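Local coordinates for protein transcriptional repressor, TetR family (Thermus thermophilus, PDB 3ANP) that acts as a TetR-family transcriptional repressor that controls fatty acid degradation and binds lauroyl-CoA, which probably regulates its hold on DNA, at residues 13-18 against 57-62; 74-79 against 133-138. All coordinates share one frame; numbering follows the deposited sequence.

Interaction 1 of 2, residues 13-18 against 57-62; sequences RIFRAA and LLDYGS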
# COMPACT_ATOMS: atom_id res chain seq x y z
N ARG A 13 -20.52 14.97 -20.70
CA ARG A 13 -21.84 15.06 -20.10
C ARG A 13 -22.11 13.82 -19.24
O ARG A 13 -22.66 13.91 -18.15
CB ARG A 13 -22.92 15.20 -21.19
CG ARG A 13 -24.28 15.58 -20.62
CD ARG A 13 -25.31 15.82 -21.71
NE ARG A 13 -25.73 14.60 -22.39
CZ ARG A 13 -25.42 14.30 -23.65
NH1 ARG A 13 -24.68 15.14 -24.37
NH2 ARG A 13 -25.87 13.18 -24.20
N ILE A 14 -21.72 12.65 -19.74
CA ILE A 14 -21.90 11.42 -18.98
C ILE A 14 -21.06 11.55 -17.69
O ILE A 14 -21.53 11.25 -16.60
CB ILE A 14 -21.43 10.19 -19.80
CG1 ILE A 14 -22.41 9.94 -20.96
CG2 ILE A 14 -21.32 8.95 -18.88
CD1 ILE A 14 -21.90 8.98 -22.02
N PHE A 15 -19.81 12.00 -17.84
CA PHE A 15 -18.94 12.18 -16.69
C PHE A 15 -19.58 13.10 -15.64
O PHE A 15 -19.66 12.76 -14.45
CB PHE A 15 -17.59 12.75 -17.14
CG PHE A 15 -16.67 13.09 -16.00
CD1 PHE A 15 -16.56 14.40 -15.54
CD2 PHE A 15 -15.93 12.09 -15.37
CE1 PHE A 15 -15.74 14.72 -14.46
CE2 PHE A 15 -15.11 12.40 -14.29
CZ PHE A 15 -15.01 13.72 -13.83
N ARG A 16 -20.05 14.26 -16.09
CA ARG A 16 -20.68 15.20 -15.17
C ARG A 16 -21.88 14.60 -14.49
O ARG A 16 -22.07 14.77 -13.27
CB ARG A 16 -21.09 16.48 -15.90
CG ARG A 16 -19.89 17.33 -16.29
CD ARG A 16 -20.31 18.77 -16.62
NE ARG A 16 -21.03 18.85 -17.88
CZ ARG A 16 -22.34 19.01 -17.99
NH1 ARG A 16 -23.10 19.13 -16.90
NH2 ARG A 16 -22.90 19.05 -19.20
N ALA A 17 -22.71 13.92 -15.27
CA ALA A 17 -23.92 13.30 -14.74
C ALA A 17 -23.58 12.28 -13.65
O ALA A 17 -24.21 12.24 -12.59
CB ALA A 17 -24.68 12.61 -15.86
N ALA A 18 -22.58 11.45 -13.91
CA ALA A 18 -22.18 10.44 -12.92
C ALA A 18 -21.60 11.05 -11.64
O ALA A 18 -21.93 10.61 -10.54
CB ALA A 18 -21.15 9.46 -13.54
N LEU A 57 -14.43 7.40 -11.83
CA LEU A 57 -13.60 7.92 -10.74
C LEU A 57 -12.13 8.07 -11.18
O LEU A 57 -11.46 9.01 -10.76
CB LEU A 57 -13.69 7.00 -9.52
CG LEU A 57 -15.10 6.78 -8.95
CD1 LEU A 57 -15.01 5.72 -7.83
CD2 LEU A 57 -15.68 8.10 -8.41
N LEU A 58 -11.64 7.16 -12.01
CA LEU A 58 -10.26 7.28 -12.47
C LEU A 58 -10.09 8.55 -13.28
O LEU A 58 -9.08 9.22 -13.18
CB LEU A 58 -9.86 6.08 -13.31
CG LEU A 58 -9.77 4.77 -12.52
CD1 LEU A 58 -9.38 3.66 -13.48
CD2 LEU A 58 -8.76 4.88 -11.38
N ASP A 59 -11.09 8.88 -14.10
CA ASP A 59 -11.02 10.11 -14.88
C ASP A 59 -10.89 11.31 -13.94
O ASP A 59 -10.11 12.23 -14.21
CB ASP A 59 -12.28 10.26 -15.75
CG ASP A 59 -12.05 9.83 -17.20
OD1 ASP A 59 -11.03 9.16 -17.48
OD2 ASP A 59 -12.90 10.16 -18.06
N TYR A 60 -11.66 11.30 -12.86
CA TYR A 60 -11.61 12.39 -11.87
C TYR A 60 -10.23 12.43 -11.23
O TYR A 60 -9.61 13.49 -11.12
CB TYR A 60 -12.66 12.20 -10.78
CG TYR A 60 -12.71 13.32 -9.75
CD1 TYR A 60 -13.05 13.06 -8.43
CD2 TYR A 60 -12.47 14.65 -10.12
CE1 TYR A 60 -13.14 14.10 -7.48
CE2 TYR A 60 -12.55 15.69 -9.19
CZ TYR A 60 -12.89 15.40 -7.87
OH TYR A 60 -12.98 16.42 -6.96
N GLY A 61 -9.76 11.27 -10.79
CA GLY A 61 -8.44 11.21 -10.18
C GLY A 61 -7.35 11.75 -11.10
O GLY A 61 -6.44 12.46 -10.65
N SER A 62 -7.44 11.42 -12.39
CA SER A 62 -6.45 11.90 -13.36
C SER A 62 -6.50 13.42 -13.45
O SER A 62 -5.47 14.08 -13.58
CB SER A 62 -6.70 11.29 -14.75
OG SER A 62 -6.52 9.89 -14.69
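Phe15 reaches across from helix 3-25 and sets the far end of its ring against Asp59 and Tyr60, without any hydrogen bond between the two segments. Its CB already heads toward helix 54-77, and CG lies anti to the backbone N (chi1 174°), which carries the ring away from its own helix and across the interface. Farther along the ring, CD2 of Phe15 stands 4.1 Å from CB of Asp59. The next atom, CE2 of Phe15, makes the closest approach to the same methylene, at 3.8 Å from Asp59 CB, and also comes within 3.9 Å of the backbone N of Tyr60. At the tip, CZ of Phe15 packs 4.1 Å from CB of Tyr60. The phenyl group thus meets the aliphatic base of both residues, while their polar ends are bonded to residues outside the two segments: Asp59 OD2 is hydrogen-bonded to Tyr50 OH, and Tyr60 OH to Glu100. The carboxylate of Asp59 is turned 51° from the ring plane, and the side chain of Tyr60 runs at about a right angle to that of Phe15. With an alanine at Phe15, the CB atoms of Asp59 and Tyr60 would probably lose the cover that the ring gives them, opening a gap between the two helices. The same ring also touches Tyr50, at the end of the predicted helix-turn-helix motif. Behind it, Ile14, Ala17 and Ala18 seat helix 3-25 on helix 32-39, while Leu57 and Tyr60 pack helix 54-77 against helix 101-110, so the contact joins the DNA-binding unit to the first long helix that follows it.

Interaction 2 of 2, residues 74-79 against 133-138; sequences RLLAQG and AEILKP
Leu76 and Ile135 are brought together by two extended branches. In Leu76, CG is anti to the carbonyl carbon (chi1 -70°) and CD1 continues the chain away from CA (chi2 175°), which pushes this methyl group out from helix 54-77 toward helix 128-142. In Ile135, CG1 is likewise anti to the carbonyl carbon (chi1 -61°), which places it within reach of the leucine methyl. CD1 of Leu76 carries the contact: it is 4.3 Å from CA of Ile135 and 4.4 Å from CG1 of the same residue, a loose apolar fit against the root of the side chain. CD1 of Leu76 also lies 4.2 Å from the carbonyl O of Glu134. That oxygen faces a break in the helical bonding, because Pro138, four residues on, has no N-H to offer, and the helix is kinked there. The ring of Pro138 follows at the margin, its CG 4.8 Å from Leu76 CD1. The pair belongs to the all-helical C-terminal domain of the TetR family, and joins the last turn of one long helix to the middle of another, some distance from the acyl-CoA. Just beyond Leu76 the chain leaves its helix through a Schellman motif: Gly79, at a positive phi, returns its N to Leu76 O at 2.8 Å. The carboxylate of Glu134 ties the two helices a second time, through a salt bridge to Arg73, on the same helix as Leu76. Helix 82-99 fills in beside the leucine, with Val85 on Leu76, Leu86 on Ile135 and Pro82 on Pro138, while Leu136 packs on Met193 of the second subunit.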
# COMPACT_ATOMS: atom_id res chain seq x y z
N ARG A 74 4.80 24.61 -11.42
CA ARG A 74 4.73 26.05 -11.20
C ARG A 74 5.63 26.45 -10.03
O ARG A 74 6.39 27.41 -10.11
CB ARG A 74 3.29 26.46 -10.89
CG ARG A 74 3.01 27.92 -11.16
CD ARG A 74 2.18 28.55 -10.06
NE ARG A 74 1.06 27.72 -9.63
CZ ARG A 74 0.65 27.66 -8.36
NH1 ARG A 74 1.29 28.37 -7.44
NH2 ARG A 74 -0.38 26.90 -8.02
N LEU A 75 5.54 25.69 -8.94
CA LEU A 75 6.34 26.01 -7.75
C LEU A 75 7.83 25.86 -7.99
O LEU A 75 8.62 26.71 -7.55
CB LEU A 75 5.88 25.15 -6.56
CG LEU A 75 4.46 25.49 -6.04
CD1 LEU A 75 4.02 24.48 -4.98
CD2 LEU A 75 4.45 26.90 -5.46
N LEU A 76 8.23 24.81 -8.70
CA LEU A 76 9.64 24.60 -8.98
C LEU A 76 10.13 25.76 -9.84
O LEU A 76 11.16 26.37 -9.55
CB LEU A 76 9.86 23.25 -9.68
CG LEU A 76 9.61 22.03 -8.77
CD1 LEU A 76 9.73 20.75 -9.58
CD2 LEU A 76 10.63 22.04 -7.60
N ALA A 77 9.38 26.08 -10.89
CA ALA A 77 9.76 27.18 -11.79
C ALA A 77 9.87 28.50 -11.04
O ALA A 77 10.67 29.36 -11.43
CB ALA A 77 8.75 27.30 -12.92
N GLN A 78 9.09 28.68 -9.99
CA GLN A 78 9.14 29.91 -9.21
C GLN A 78 10.39 29.95 -8.34
O GLN A 78 10.71 30.98 -7.74
CB GLN A 78 7.92 30.04 -8.29
CG GLN A 78 6.58 30.25 -8.98
CD GLN A 78 5.42 30.27 -7.99
OE1 GLN A 78 4.25 30.37 -8.38
NE2 GLN A 78 5.74 30.17 -6.69
N GLY A 79 11.09 28.82 -8.26
CA GLY A 79 12.30 28.76 -7.46
C GLY A 79 12.12 28.21 -6.05
O GLY A 79 12.95 28.45 -5.18
N ALA A 133 8.88 11.96 -8.81
CA ALA A 133 10.20 11.85 -9.41
C ALA A 133 10.65 13.18 -10.01
O ALA A 133 11.84 13.50 -10.01
CB ALA A 133 10.22 10.76 -10.49
N GLU A 134 9.70 13.97 -10.53
CA GLU A 134 10.06 15.27 -11.11
C GLU A 134 10.60 16.21 -10.02
O GLU A 134 11.46 17.04 -10.29
CB GLU A 134 8.86 15.94 -11.79
CG GLU A 134 8.43 15.33 -13.13
CD GLU A 134 7.21 16.03 -13.73
OE1 GLU A 134 7.08 17.27 -13.56
OE2 GLU A 134 6.38 15.36 -14.37
N ILE A 135 10.09 16.08 -8.80
CA ILE A 135 10.56 16.94 -7.72
C ILE A 135 11.93 16.46 -7.24
O ILE A 135 12.80 17.26 -6.87
CB ILE A 135 9.55 16.95 -6.55
CG1 ILE A 135 8.20 17.50 -7.04
CG2 ILE A 135 10.08 17.79 -5.41
CD1 ILE A 135 7.07 17.34 -6.07
N LEU A 136 12.14 15.15 -7.25
CA LEU A 136 13.42 14.59 -6.81
C LEU A 136 14.55 14.93 -7.78
O LEU A 136 15.70 15.08 -7.37
CB LEU A 136 13.33 13.06 -6.68
CG LEU A 136 12.27 12.52 -5.73
CD1 LEU A 136 12.26 10.99 -5.81
CD2 LEU A 136 12.55 13.01 -4.33
N LYS A 137 14.22 15.06 -9.07
CA LYS A 137 15.21 15.35 -10.10
C LYS A 137 16.21 16.48 -9.75
O LYS A 137 17.43 16.27 -9.80
CB LYS A 137 14.51 15.67 -11.43
CG LYS A 137 15.45 15.91 -12.60
CD LYS A 137 14.66 15.86 -13.92
CE LYS A 137 15.56 15.98 -15.14
NZ LYS A 137 16.18 17.34 -15.26
N PRO A 138 15.70 17.67 -9.41
CA PRO A 138 16.56 18.81 -9.05
C PRO A 138 17.47 18.45 -7.87
O PRO A 138 18.60 18.95 -7.77
CB PRO A 138 15.56 19.90 -8.68
CG PRO A 138 14.34 19.53 -9.42
CD PRO A 138 14.28 18.04 -9.31

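From the N terminus, helix 3-25 leads into the predicted helix-turn-helix motif, and interaction 1 closes this first loop of 38 residues when the chain returns on helix 54-77. The same helix then runs on to residues 74-79, where interaction 2 opens; a second loop of 53 residues, mostly helical and carrying several residues of the lauroyl-CoA pocket, ends on helix 128-142. The loops follow in series and neither nest nor cross. The centres of interactions 1 and 2 lie about 29 Å apart, on opposite sides of the chain's centre. Helix 54-77 is therefore shared, one end fastened to the DNA-binding part and the other to the ligand-binding domain, an arrangement consistent with signalling between them.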